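Local structure of hydrolase (Rhizobium meliloti, 5HOE) at residues 65-70 with 80-85; 72-77 with 112-117; 106-111 with 166-171; 119-124 with 180-185; 154-159 with 206-211. The protein is a carbohydrate acetylesterase, an octameric enzyme of the SGNH/GDSL hydrolase superfamily that removes acetyl groups from sugars by cleaving their ester bonds. All coordinates share one frame; numbering follows the deposited sequence. Where two conformers were deposited one is given.

Contact 1 of 5, residues 65-70 with 80-85. With PO4 (phosphate ion), chain E.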
# COMPACT_ATOMS: atom_id res chain seq x y z
N GLU A 65 -25.26 -14.09 -9.72
CA GLU A 65 -24.21 -13.10 -9.45
C GLU A 65 -23.52 -12.72 -10.77
O GLU A 65 -22.36 -13.07 -11.01
CB GLU A 65 -23.20 -13.62 -8.42
CG GLU A 65 -23.78 -13.82 -7.01
CD GLU A 65 -24.13 -12.55 -6.27
OE1 GLU A 65 -23.90 -11.44 -6.77
OE2 GLU A 65 -24.63 -12.69 -5.12
N GLY A 66 -24.24 -11.96 -11.61
CA GLY A 66 -23.71 -11.47 -12.86
C GLY A 66 -23.46 -9.97 -12.77
O GLY A 66 -24.31 -9.21 -12.31
N LEU A 67 -22.29 -9.56 -13.24
CA LEU A 67 -21.90 -8.16 -13.20
C LEU A 67 -21.30 -7.75 -14.53
O LEU A 67 -20.28 -8.31 -14.96
CB LEU A 67 -20.91 -7.91 -12.06
CG LEU A 67 -20.32 -6.51 -11.97
CD1 LEU A 67 -21.42 -5.49 -11.67
CD2 LEU A 67 -19.24 -6.47 -10.89
N SER A 68 -21.94 -6.80 -15.21
CA SER A 68 -21.41 -6.31 -16.47
C SER A 68 -19.97 -5.85 -16.31
O SER A 68 -19.61 -5.23 -15.30
CB SER A 68 -22.28 -5.16 -16.98
OG SER A 68 -23.58 -5.64 -17.27
N ALA A 69 -19.14 -6.15 -17.31
CA ALA A 69 -17.73 -5.77 -17.40
C ALA A 69 -16.81 -6.53 -16.45
O ALA A 69 -15.58 -6.25 -16.41
CB ALA A 69 -17.51 -4.25 -17.29
N ARG A 70 -17.32 -7.52 -15.72
CA ARG A 70 -16.50 -8.28 -14.78
C ARG A 70 -15.44 -9.12 -15.49
O ARG A 70 -15.70 -9.77 -16.51
CB ARG A 70 -17.38 -9.21 -13.93
CG ARG A 70 -16.61 -10.10 -12.96
CD ARG A 70 -17.55 -10.94 -12.14
NE ARG A 70 -17.97 -10.26 -10.93
CZ ARG A 70 -19.13 -10.46 -10.31
NH1 ARG A 70 -20.08 -11.25 -10.80
NH2 ARG A 70 -19.35 -9.84 -9.17
N ALA A 80 -13.70 0.12 -9.89
CA ALA A 80 -13.20 -0.74 -8.83
C ALA A 80 -14.07 -1.97 -8.56
O ALA A 80 -13.72 -2.78 -7.71
CB ALA A 80 -13.04 0.09 -7.55
N ARG A 81 -15.20 -2.12 -9.24
CA ARG A 81 -16.14 -3.20 -8.94
C ARG A 81 -15.89 -4.48 -9.72
O ARG A 81 -16.58 -5.48 -9.47
CB ARG A 81 -17.58 -2.71 -9.24
CG ARG A 81 -18.08 -1.54 -8.36
CD ARG A 81 -19.41 -0.98 -8.85
NE ARG A 81 -19.25 -0.24 -10.11
CZ ARG A 81 -20.21 0.48 -10.69
NH1 ARG A 81 -21.41 0.61 -10.12
NH2 ARG A 81 -19.96 1.09 -11.84
N LEU A 82 -14.92 -4.50 -10.66
CA LEU A 82 -14.97 -5.45 -11.76
C LEU A 82 -14.06 -6.67 -11.63
O LEU A 82 -14.10 -7.55 -12.50
CB LEU A 82 -14.69 -4.73 -13.09
CG LEU A 82 -15.64 -3.57 -13.38
CD1 LEU A 82 -15.30 -2.93 -14.73
CD2 LEU A 82 -17.10 -4.00 -13.33
N ASN A 83 -13.24 -6.78 -10.59
CA ASN A 83 -12.39 -7.95 -10.42
C ASN A 83 -13.21 -9.10 -9.83
O ASN A 83 -13.64 -9.05 -8.68
CB ASN A 83 -11.20 -7.58 -9.52
CG ASN A 83 -10.18 -8.69 -9.39
OD1 ASN A 83 -10.52 -9.88 -9.38
ND2 ASN A 83 -8.93 -8.31 -9.25
N GLY A 84 -13.43 -10.15 -10.61
CA GLY A 84 -14.26 -11.24 -10.14
C GLY A 84 -13.69 -11.92 -8.90
O GLY A 84 -14.43 -12.26 -7.96
N SER A 85 -12.37 -12.11 -8.88
CA SER A 85 -11.71 -12.83 -7.79
C SER A 85 -11.72 -12.01 -6.49
O SER A 85 -11.49 -12.58 -5.42
CB SER A 85 -10.29 -13.21 -8.21
OG SER A 85 -9.43 -12.06 -8.19
P PO4 E . -19.56 -7.05 -20.89
O1 PO4 E . -19.50 -7.86 -19.63
O2 PO4 E . -19.17 -7.92 -22.06
O3 PO4 E . -20.84 -6.31 -21.16
O4 PO4 E . -18.65 -5.87 -20.79
O HOH W 1 -16.47 -8.30 -9.38
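The flat guanidinium of Arg70 carries Leu67 CB, from the start of the same turn, on one face, 3.5 Å above the plane and over its centre, while at the edge, in plane, lie the carbonyl carbon of Glu65 and a water. This is the loop that leaves strand 60-66 of the SGNH-hydrolase sheet, where a type II turn from Leu67 to Arg70 presents Ala69 N to a phosphate probably taken from the crystallisation liquor. Arg70 starts with CG anti to its backbone N and bends at chi3 (-88°). Its NH1 bonds to Gly23 O, and NE donates a hydrogen bond to the water, which donates in turn to Arg81 O and, weakly, to Asn83 O. Leu82 carries the apolar half of the contact: CD1 rests on Ala69 CB at 3.6 Å and CD2 reaches Leu67 CD2 at 4.1 Å. Gly84 lies beside the bent arginine chain, where a CB would crowd Arg70 CD. Backbone meets backbone at a CA-H...O contact, Arg70 CA to Leu82 O, 3.4 Å.

Contact 2 of 5, residues 72-77 with 112-117; sequences TSLDDP and SYFHRT
Two loops of the SGNH-hydrolase fold, one leading into helix 84-95 and the other into helix 118-133, meet here without regular secondary structure. From CB, the chain of Arg116 runs out with CG anti to the backbone N (chi1 -167°). CD passes Leu74 CD1 at 3.9 Å and the chain then bends at chi3, which lays one face of the guanidinium on the same leucine: Leu74 CG stands 3.4 Å above the plane, over its centre, with Leu74 CD2 3.3 Å from Arg116 NH2. At the tip, NH1 and NH2 grip a single atom end-on, Ser73 OG, at 3.0 Å from NH1 and 3.2 Å from NH2, with the oxygen in the guanidinium plane. NH1 also forms a salt bridge with Asp109, whose OD2 is shared with Thr72. An alanine in place of Arg116 removes the guanidinium and would probably loosen the tie between the loops and leave the charge of Asp109 less well balanced. Leu74 CD1 also makes a CH-pi contact over one face of Phe114, 3.8 Å from the ring centroid; Tyr113 CE1 covers the opposite face. Tyr113 OH donates to the syn lone pair of Asp76 OD2 at 2.8 Å, the ring and carboxylate planes 80° apart.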
# COMPACT_ATOMS: atom_id res chain seq x y z
N THR A 72 -12.02 -12.04 -14.84
CA THR A 72 -11.68 -13.14 -13.93
C THR A 72 -10.93 -12.62 -12.68
O THR A 72 -11.34 -12.87 -11.53
CB THR A 72 -10.83 -14.22 -14.63
OG1 THR A 72 -9.55 -13.70 -15.02
CG2 THR A 72 -11.54 -14.84 -15.82
N SER A 73 -9.83 -11.87 -12.90
CA SER A 73 -8.90 -11.56 -11.82
C SER A 73 -8.14 -10.27 -12.06
O SER A 73 -7.02 -10.11 -11.55
CB SER A 73 -7.90 -12.69 -11.62
OG SER A 73 -7.18 -12.96 -12.82
N LEU A 74 -8.72 -9.35 -12.83
CA LEU A 74 -8.05 -8.12 -13.20
C LEU A 74 -8.76 -6.91 -12.59
O LEU A 74 -9.99 -6.83 -12.61
CB LEU A 74 -8.06 -7.94 -14.72
CG LEU A 74 -7.21 -8.90 -15.54
CD1 LEU A 74 -7.73 -8.89 -16.96
CD2 LEU A 74 -5.76 -8.43 -15.50
N ASP A 75 -7.97 -5.95 -12.12
CA ASP A 75 -8.53 -4.66 -11.72
C ASP A 75 -8.72 -3.78 -12.96
O ASP A 75 -7.77 -3.53 -13.70
CB ASP A 75 -7.60 -3.94 -10.74
CG ASP A 75 -7.49 -4.64 -9.40
OD1 ASP A 75 -8.42 -5.36 -8.98
OD2 ASP A 75 -6.45 -4.46 -8.74
N ASP A 76 -9.95 -3.34 -13.19
CA ASP A 76 -10.22 -2.44 -14.31
C ASP A 76 -9.83 -1.00 -13.93
O ASP A 76 -10.15 -0.53 -12.83
CB ASP A 76 -11.71 -2.50 -14.68
CG ASP A 76 -12.05 -1.79 -15.99
OD1 ASP A 76 -12.00 -0.54 -16.05
OD2 ASP A 76 -12.42 -2.48 -16.95
N PRO A 77 -9.16 -0.28 -14.84
CA PRO A 77 -8.64 1.04 -14.46
C PRO A 77 -9.71 2.05 -14.13
O PRO A 77 -9.43 3.00 -13.40
CB PRO A 77 -7.81 1.48 -15.68
CG PRO A 77 -8.25 0.65 -16.80
CD PRO A 77 -8.78 -0.65 -16.21
N SER A 112 -8.61 -4.70 -25.01
CA SER A 112 -7.33 -4.22 -25.51
C SER A 112 -6.43 -3.71 -24.37
O SER A 112 -5.24 -4.04 -24.31
CB SER A 112 -7.58 -3.11 -26.52
OG SER A 112 -8.29 -2.03 -25.92
N TYR A 113 -6.98 -2.91 -23.46
CA TYR A 113 -6.16 -2.26 -22.44
C TYR A 113 -5.71 -3.19 -21.31
O TYR A 113 -4.93 -2.75 -20.46
CB TYR A 113 -6.92 -1.06 -21.88
CG TYR A 113 -8.30 -1.33 -21.32
CD1 TYR A 113 -8.46 -1.85 -20.04
CD2 TYR A 113 -9.44 -1.02 -22.04
CE1 TYR A 113 -9.73 -2.08 -19.51
CE2 TYR A 113 -10.70 -1.24 -21.51
CZ TYR A 113 -10.84 -1.77 -20.24
OH TYR A 113 -12.10 -1.98 -19.72
N PHE A 114 -6.13 -4.46 -21.28
CA PHE A 114 -5.59 -5.38 -20.27
C PHE A 114 -4.34 -6.14 -20.74
O PHE A 114 -3.57 -6.61 -19.90
CB PHE A 114 -6.63 -6.41 -19.85
CG PHE A 114 -7.75 -5.86 -18.98
CD1 PHE A 114 -7.49 -5.15 -17.83
CD2 PHE A 114 -9.08 -6.14 -19.31
CE1 PHE A 114 -8.52 -4.69 -17.04
CE2 PHE A 114 -10.13 -5.68 -18.53
CZ PHE A 114 -9.87 -4.97 -17.39
N HIS A 115 -4.13 -6.29 -22.05
CA HIS A 115 -2.91 -6.91 -22.58
C HIS A 115 -2.63 -8.27 -21.94
O HIS A 115 -1.50 -8.60 -21.57
CB HIS A 115 -1.72 -5.96 -22.42
CG HIS A 115 -1.93 -4.64 -23.08
ND1 HIS A 115 -1.78 -4.46 -24.44
CD2 HIS A 115 -2.33 -3.45 -22.59
CE1 HIS A 115 -2.06 -3.21 -24.75
NE2 HIS A 115 -2.39 -2.57 -23.64
N ARG A 116 -3.67 -9.09 -21.83
CA ARG A 116 -3.55 -10.41 -21.23
C ARG A 116 -3.45 -11.46 -22.34
O ARG A 116 -4.11 -11.35 -23.37
CB ARG A 116 -4.76 -10.71 -20.32
CG ARG A 116 -4.61 -11.90 -19.42
CD ARG A 116 -5.64 -11.88 -18.26
NE ARG A 116 -5.04 -11.56 -16.96
CZ ARG A 116 -5.58 -11.88 -15.79
NH1 ARG A 116 -6.75 -12.53 -15.77
NH2 ARG A 116 -4.99 -11.57 -14.64
N THR A 117 -2.62 -12.48 -22.12
CA THR A 117 -2.56 -13.61 -23.03
C THR A 117 -3.70 -14.58 -22.73
O THR A 117 -4.22 -14.60 -21.61
CB THR A 117 -1.26 -14.40 -22.83
OG1 THR A 117 -1.26 -14.98 -21.52
CG2 THR A 117 -0.02 -13.51 -23.00
O HOH W 2 -4.53 -12.11 -11.38

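Contact 3 of 5, residues 106-111 with 166-171. With PO4 (phosphate ion), chain E.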
# COMPACT_ATOMS: atom_id res chain seq x y z
N GLY A 106 -14.28 -14.36 -18.72
CA GLY A 106 -13.08 -14.35 -19.52
C GLY A 106 -13.17 -13.40 -20.70
O GLY A 106 -12.15 -12.87 -21.17
N THR A 107 -14.39 -13.17 -21.19
CA THR A 107 -14.55 -12.27 -22.32
C THR A 107 -13.95 -10.89 -22.02
O THR A 107 -13.26 -10.31 -22.87
CB THR A 107 -16.02 -12.13 -22.69
OG1 THR A 107 -16.55 -13.42 -23.00
CG2 THR A 107 -16.18 -11.20 -23.89
N ASN A 108 -14.17 -10.37 -20.81
CA ASN A 108 -13.70 -9.01 -20.55
C ASN A 108 -12.19 -8.95 -20.36
O ASN A 108 -11.59 -7.91 -20.63
CB ASN A 108 -14.47 -8.39 -19.40
CG ASN A 108 -15.89 -8.16 -19.77
OD1 ASN A 108 -16.16 -7.62 -20.86
ND2 ASN A 108 -16.82 -8.56 -18.92
N ASP A 109 -11.57 -10.06 -19.98
CA ASP A 109 -10.12 -10.08 -19.90
C ASP A 109 -9.45 -9.89 -21.27
O ASP A 109 -8.25 -9.59 -21.32
CB ASP A 109 -9.64 -11.43 -19.38
CG ASP A 109 -10.12 -11.77 -17.97
OD1 ASP A 109 -11.33 -11.62 -17.63
OD2 ASP A 109 -9.27 -12.30 -17.22
N THR A 110 -10.19 -10.10 -22.37
CA THR A 110 -9.64 -9.94 -23.72
C THR A 110 -9.63 -8.49 -24.19
O THR A 110 -9.17 -8.24 -25.31
CB THR A 110 -10.41 -10.79 -24.75
OG1 THR A 110 -11.67 -10.18 -25.08
CG2 THR A 110 -10.60 -12.25 -24.28
N LYS A 111 -10.12 -7.54 -23.39
CA LYS A 111 -10.12 -6.15 -23.81
C LYS A 111 -8.70 -5.64 -24.07
O LYS A 111 -7.73 -6.09 -23.45
CB LYS A 111 -10.81 -5.28 -22.76
CG LYS A 111 -12.34 -5.48 -22.69
CD LYS A 111 -12.95 -4.61 -21.61
CE LYS A 111 -14.47 -4.76 -21.52
NZ LYS A 111 -15.03 -3.90 -20.45
N GLY A 166 -12.57 -0.72 -30.54
CA GLY A 166 -11.34 -0.38 -29.84
C GLY A 166 -11.23 -1.09 -28.50
O GLY A 166 -10.16 -1.55 -28.12
N MET A 167 -12.34 -1.18 -27.79
CA MET A 167 -12.35 -1.81 -26.47
C MET A 167 -11.87 -3.25 -26.54
O MET A 167 -11.17 -3.72 -25.64
CB MET A 167 -13.77 -1.78 -25.91
CG MET A 167 -13.87 -2.12 -24.46
SD MET A 167 -15.58 -2.13 -23.86
CE MET A 167 -16.04 -0.41 -24.10
N PHE A 168 -12.22 -3.97 -27.62
CA PHE A 168 -11.89 -5.38 -27.78
C PHE A 168 -10.80 -5.64 -28.83
O PHE A 168 -10.64 -6.78 -29.28
CB PHE A 168 -13.15 -6.20 -28.05
CG PHE A 168 -13.99 -6.39 -26.82
CD1 PHE A 168 -13.70 -7.39 -25.91
CD2 PHE A 168 -15.08 -5.57 -26.56
CE1 PHE A 168 -14.44 -7.54 -24.77
CE2 PHE A 168 -15.83 -5.74 -25.41
CZ PHE A 168 -15.53 -6.74 -24.53
N GLY A 169 -10.02 -4.62 -29.18
CA GLY A 169 -8.90 -4.81 -30.09
C GLY A 169 -7.99 -5.94 -29.68
O GLY A 169 -7.52 -5.99 -28.54
N GLY A 170 -7.73 -6.87 -30.59
CA GLY A 170 -6.95 -8.05 -30.27
C GLY A 170 -7.71 -9.15 -29.56
O GLY A 170 -7.15 -10.24 -29.37
N GLY A 171 -8.96 -8.89 -29.15
CA GLY A 171 -9.65 -9.83 -28.29
C GLY A 171 -10.27 -11.02 -28.98
O GLY A 171 -10.40 -12.07 -28.36
P PO4 E . -19.56 -7.05 -20.89
O1 PO4 E . -19.50 -7.86 -19.63
O2 PO4 E . -19.17 -7.92 -22.06
O3 PO4 E . -20.84 -6.31 -21.16
O4 PO4 E . -18.65 -5.87 -20.79
O HOH W 3 -6.81 -7.72 -26.62
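Lys111 and Met167 lie side by side and point the same way; both chains run out extended, Met167 as far as SD, so that Lys111 CE passes Met167 SD at 3.7 Å. Phe168 crosses the lysine obliquely. Its ring takes Lys111 CG over one face in a CH-pi contact, 4.0 Å from the centroid, and turns its edge to Thr107 O and Thr110 OG1, both in plane. That edge meets oxygens already engaged with each other: Thr110 OG1 donates to Thr107 O at 2.7 Å, and Thr110 N adds a second bond to the same carbonyl. Gly171 fits against Thr110, where a CB would collide with OG1. A water joins the backbones through Thr110 O and Gly169 O. On the side of the probable active site, Asn108 ND2 donates to phosphate O1 at 2.9 Å with a nearly straight bond (168°), consistent with the oxyanion-hole asparagine of SGNH hydrolases. The contact joins the loop between strand 100-104 and helix 118-133 to the turn linking helix 162-167 with helix 171-189.

Contact 4 of 5, residues 119-124 with 180-185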
# COMPACT_ATOMS: atom_id res chain seq x y z
N TYR A 119 -3.53 -17.74 -22.03
CA TYR A 119 -3.19 -18.56 -20.88
C TYR A 119 -3.42 -17.81 -19.58
O TYR A 119 -3.94 -18.38 -18.62
CB TYR A 119 -1.75 -19.09 -20.95
CG TYR A 119 -1.54 -20.12 -19.89
CD1 TYR A 119 -1.96 -21.43 -20.07
CD2 TYR A 119 -0.98 -19.78 -18.66
CE1 TYR A 119 -1.81 -22.38 -19.08
CE2 TYR A 119 -0.83 -20.73 -17.66
CZ TYR A 119 -1.24 -22.02 -17.88
OH TYR A 119 -1.09 -22.94 -16.87
N GLU A 120 -3.04 -16.52 -19.53
CA GLU A 120 -3.27 -15.74 -18.32
C GLU A 120 -4.76 -15.61 -18.00
O GLU A 120 -5.13 -15.55 -16.82
CB GLU A 120 -2.62 -14.35 -18.46
CG GLU A 120 -1.09 -14.39 -18.40
CD GLU A 120 -0.41 -13.09 -18.85
OE1 GLU A 120 -1.05 -12.24 -19.51
OE2 GLU A 120 0.79 -12.94 -18.56
N ILE A 121 -5.62 -15.57 -19.02
CA ILE A 121 -7.06 -15.52 -18.79
C ILE A 121 -7.54 -16.83 -18.18
O ILE A 121 -8.28 -16.83 -17.19
CB ILE A 121 -7.82 -15.20 -20.09
CG1 ILE A 121 -7.34 -13.87 -20.68
CG2 ILE A 121 -9.33 -15.21 -19.81
CD1 ILE A 121 -8.02 -13.42 -21.99
N ALA A 122 -7.12 -17.95 -18.77
CA ALA A 122 -7.47 -19.26 -18.22
C ALA A 122 -6.90 -19.43 -16.81
O ALA A 122 -7.55 -20.04 -15.94
CB ALA A 122 -6.99 -20.35 -19.16
N ASN A 123 -5.70 -18.89 -16.56
CA ASN A 123 -5.14 -18.92 -15.21
C ASN A 123 -5.97 -18.08 -14.23
O ASN A 123 -6.06 -18.43 -13.05
CB ASN A 123 -3.69 -18.45 -15.24
CG ASN A 123 -2.96 -18.80 -13.97
OD1 ASN A 123 -2.90 -19.97 -13.57
ND2 ASN A 123 -2.36 -17.80 -13.34
N GLY A 124 -6.59 -17.00 -14.71
CA GLY A 124 -7.51 -16.24 -13.87
C GLY A 124 -8.77 -17.02 -13.54
O GLY A 124 -9.26 -16.98 -12.41
N GLY A 180 -10.42 -24.26 -25.54
CA GLY A 180 -9.40 -25.29 -25.37
C GLY A 180 -8.64 -25.16 -24.06
O GLY A 180 -8.36 -26.17 -23.39
N LEU A 181 -8.27 -23.94 -23.69
CA LEU A 181 -7.52 -23.74 -22.46
C LEU A 181 -8.37 -24.00 -21.23
O LEU A 181 -7.87 -24.56 -20.24
CB LEU A 181 -6.95 -22.32 -22.42
CG LEU A 181 -5.84 -22.06 -23.45
CD1 LEU A 181 -5.54 -20.56 -23.61
CD2 LEU A 181 -4.61 -22.81 -23.04
N TYR A 182 -9.66 -23.60 -21.26
CA TYR A 182 -10.53 -23.89 -20.11
C TYR A 182 -10.77 -25.39 -19.96
O TYR A 182 -10.92 -25.88 -18.84
CB TYR A 182 -11.88 -23.17 -20.24
CG TYR A 182 -11.89 -21.68 -19.97
CD1 TYR A 182 -10.73 -20.92 -19.98
CD2 TYR A 182 -13.09 -21.03 -19.69
CE1 TYR A 182 -10.77 -19.54 -19.74
CE2 TYR A 182 -13.14 -19.66 -19.46
CZ TYR A 182 -11.97 -18.92 -19.49
OH TYR A 182 -12.06 -17.57 -19.23
N LYS A 183 -10.83 -26.12 -21.08
CA LYS A 183 -10.99 -27.57 -21.00
C LYS A 183 -9.77 -28.19 -20.33
O LYS A 183 -9.89 -29.06 -19.46
CB LYS A 183 -11.17 -28.15 -22.41
CG LYS A 183 -11.30 -29.69 -22.46
CD LYS A 183 -12.61 -30.15 -21.95
CE LYS A 183 -12.67 -31.68 -21.86
NZ LYS A 183 -13.90 -32.12 -21.15
N ALA A 184 -8.58 -27.74 -20.73
CA ALA A 184 -7.34 -28.23 -20.12
C ALA A 184 -7.28 -27.89 -18.63
O ALA A 184 -6.87 -28.73 -17.81
CB ALA A 184 -6.15 -27.62 -20.86
N LEU A 185 -7.68 -26.68 -18.26
CA LEU A 185 -7.72 -26.27 -16.86
C LEU A 185 -8.67 -27.15 -16.06
O LEU A 185 -8.32 -27.62 -14.97
CB LEU A 185 -8.18 -24.82 -16.78
CG LEU A 185 -8.60 -24.29 -15.40
CD1 LEU A 185 -7.39 -24.07 -14.51
CD2 LEU A 185 -9.40 -23.02 -15.53
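In this alpha/beta SGNH-hydrolase fold, segments 119-124 and 180-185 of helices 118-133 and 171-189, which flank the parallel sheet, cross at -42°, their axes 9.4 Å apart. The small bump of the interface is Ala122. Its CB fits the hollow between Leu181 CB, 3.8 Å away, and Tyr182 CD1, which lets larger side chains close in around it. Leu181 sends CD1 over the backbone of the other helix at Tyr119 N, while its CD2 touches the edge of the Tyr119 ring. On the other flank Tyr182, with CG anti to its carbonyl carbon, leans along the alanine: CE1 lies 3.6 Å from Ala122 CA, and the hydroxyl passes Ile121 CG2 on its way to a hydrogen bond with Leu105 O. A leucine in place of Tyr182 has no hydroxyl for Leu105 O and would probably loosen the packing beside Ala122 and Ile121. Trp163 of a neighbouring subunit packs on Tyr119, Ala122 and Leu185. One helical turn past Leu181, Leu185 CD2 rests against Ala122 O at 3.5 Å.

Contact 5 of 5, residues 154-159 with 206-211; sequences PPLAPM and DGIHLS. With PO4 (phosphate ion), chain E.
The conformation of Asp206 organises the loop 206-211. With chi1 at 58° its carboxylate folds back over the chain that follows, and OD1 accepts from two backbone nitrogens, Ile208 N from above the carboxylate plane and His209 N on the syn lone pair, an Asx turn joined to an Asx motif. OD2 offers its syn lone pair to His209 ND1 at 2.6 Å, in the plane of the imidazole. The ring is thereby fixed in rotation, with Ile208 CG2 3.6 Å above its centre on one face. Across the contact, Gly207 has positive phi and sits against Pro158 O and Met159 CG, where a CB would clash. Its carbonyl accepts from Ala157 N at 3.1 Å, in plane and on a lone pair. Met159, with CG anti to its carbonyl carbon (chi1 -63°) and SD nearly anti beyond it, brings SD to 4.0 Å from Ile208 CD1. Leu156 CD2 meets Ile208 CG1, and Pro154 CG touches Leu210 CD2 at 4.3 Å. At the far edge of the imidazole, His209 NE2 donates to phosphate O3 at 2.6 Å with an angle of 170°. Ser25, His209 and Asp206 fit the catalytic triad of SGNH hydrolases. In that reading the carboxylate would orient the histidine and probably raise its basicity, and the phosphate, which also accepts from Ser25 N, Asn108 and Ala69, occupies the likely substrate site.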
# COMPACT_ATOMS: atom_id res chain seq x y z
N PRO A 154 -18.86 -17.99 -25.51
CA PRO A 154 -18.72 -18.09 -26.96
C PRO A 154 -17.76 -17.04 -27.47
O PRO A 154 -17.62 -15.96 -26.86
CB PRO A 154 -20.16 -17.83 -27.47
CG PRO A 154 -20.77 -16.97 -26.43
CD PRO A 154 -20.14 -17.39 -25.10
N PRO A 155 -17.07 -17.29 -28.58
CA PRO A 155 -16.15 -16.30 -29.12
C PRO A 155 -16.85 -15.00 -29.49
O PRO A 155 -18.03 -14.98 -29.84
CB PRO A 155 -15.59 -16.97 -30.39
CG PRO A 155 -15.79 -18.42 -30.20
CD PRO A 155 -17.04 -18.55 -29.35
N LEU A 156 -16.09 -13.91 -29.45
CA LEU A 156 -16.57 -12.61 -29.90
C LEU A 156 -16.88 -12.63 -31.40
O LEU A 156 -16.44 -13.52 -32.15
CB LEU A 156 -15.51 -11.55 -29.62
CG LEU A 156 -15.22 -11.26 -28.15
CD1 LEU A 156 -13.96 -10.44 -28.00
CD2 LEU A 156 -16.38 -10.52 -27.51
N ALA A 157 -17.66 -11.64 -31.83
CA ALA A 157 -18.02 -11.45 -33.23
C ALA A 157 -17.59 -10.06 -33.70
O ALA A 157 -17.19 -9.23 -32.89
CB ALA A 157 -19.53 -11.63 -33.40
N PRO A 158 -17.65 -9.78 -35.00
CA PRO A 158 -17.36 -8.42 -35.46
C PRO A 158 -18.30 -7.42 -34.80
O PRO A 158 -19.46 -7.72 -34.53
CB PRO A 158 -17.62 -8.51 -36.97
CG PRO A 158 -17.28 -9.95 -37.29
CD PRO A 158 -17.84 -10.71 -36.13
N MET A 159 -17.78 -6.21 -34.54
CA MET A 159 -18.49 -5.21 -33.76
C MET A 159 -18.67 -3.93 -34.57
O MET A 159 -17.67 -3.28 -34.92
CB MET A 159 -17.74 -4.90 -32.48
CG MET A 159 -17.59 -6.09 -31.54
SD MET A 159 -16.27 -5.78 -30.38
CE MET A 159 -14.85 -5.86 -31.46
N ASP A 206 -24.30 -6.00 -31.32
CA ASP A 206 -23.05 -5.35 -30.95
C ASP A 206 -21.81 -6.23 -31.08
O ASP A 206 -20.71 -5.71 -30.93
CB ASP A 206 -23.13 -4.72 -29.54
CG ASP A 206 -23.47 -5.73 -28.44
OD1 ASP A 206 -23.38 -6.97 -28.66
OD2 ASP A 206 -23.80 -5.27 -27.31
N GLY A 207 -21.95 -7.53 -31.40
CA GLY A 207 -20.83 -8.45 -31.50
C GLY A 207 -20.31 -8.98 -30.17
O GLY A 207 -19.26 -9.65 -30.16
N ILE A 208 -21.00 -8.71 -29.05
CA ILE A 208 -20.54 -9.05 -27.70
C ILE A 208 -21.63 -9.81 -26.93
O ILE A 208 -21.36 -10.84 -26.30
CB ILE A 208 -20.12 -7.78 -26.93
CG1 ILE A 208 -18.94 -7.09 -27.61
CG2 ILE A 208 -19.74 -8.13 -25.49
CD1 ILE A 208 -18.85 -5.62 -27.32
N HIS A 209 -22.86 -9.32 -26.98
CA HIS A 209 -23.93 -9.86 -26.16
C HIS A 209 -24.84 -10.77 -26.98
O HIS A 209 -24.62 -10.99 -28.18
CB HIS A 209 -24.64 -8.72 -25.44
CG HIS A 209 -23.71 -7.83 -24.66
ND1 HIS A 209 -23.32 -6.59 -25.11
CD2 HIS A 209 -23.07 -8.03 -23.49
CE1 HIS A 209 -22.49 -6.05 -24.22
NE2 HIS A 209 -22.30 -6.91 -23.25
N LEU A 210 -25.86 -11.33 -26.31
CA LEU A 210 -26.66 -12.42 -26.86
C LEU A 210 -28.14 -12.06 -26.92
O LEU A 210 -28.64 -11.23 -26.15
CB LEU A 210 -26.48 -13.69 -26.01
CG LEU A 210 -25.08 -14.13 -25.58
CD1 LEU A 210 -25.20 -15.28 -24.59
CD2 LEU A 210 -24.29 -14.51 -26.79
N SER A 211 -28.83 -12.68 -27.87
CA SER A 211 -30.28 -12.58 -27.98
C SER A 211 -30.97 -13.42 -26.91
O SER A 211 -30.37 -14.31 -26.31
CB SER A 211 -30.72 -13.06 -29.36
OG SER A 211 -30.60 -14.46 -29.49
P PO4 E . -19.56 -7.05 -20.89
O1 PO4 E . -19.50 -7.86 -19.63
O2 PO4 E . -19.17 -7.92 -22.06
O3 PO4 E . -20.84 -6.31 -21.16
O4 PO4 E . -18.65 -5.87 -20.79

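How the contacts relate
From the N terminus, contact 1 closes the short loop after strand 60-66, and contact 2 starts inside that loop, so the two cross; Asn83 also binds Asp75 between them. Contact 2 spans strand 100-104 and crosses contact 3, which opens at 106 and ties that loop to the end of helix 162-167. Contact 4, between helices 118-133 and 171-189, crosses contact 3 in turn, and contact 5 crosses both, joining the loop after strand 147-152 to the one before helix 212-229. Contacts 1 and 2 close before contact 5 opens. Contacts 1, 3 and 5 converge on the phosphate, whereas contact 4 packs helices beside the sheet.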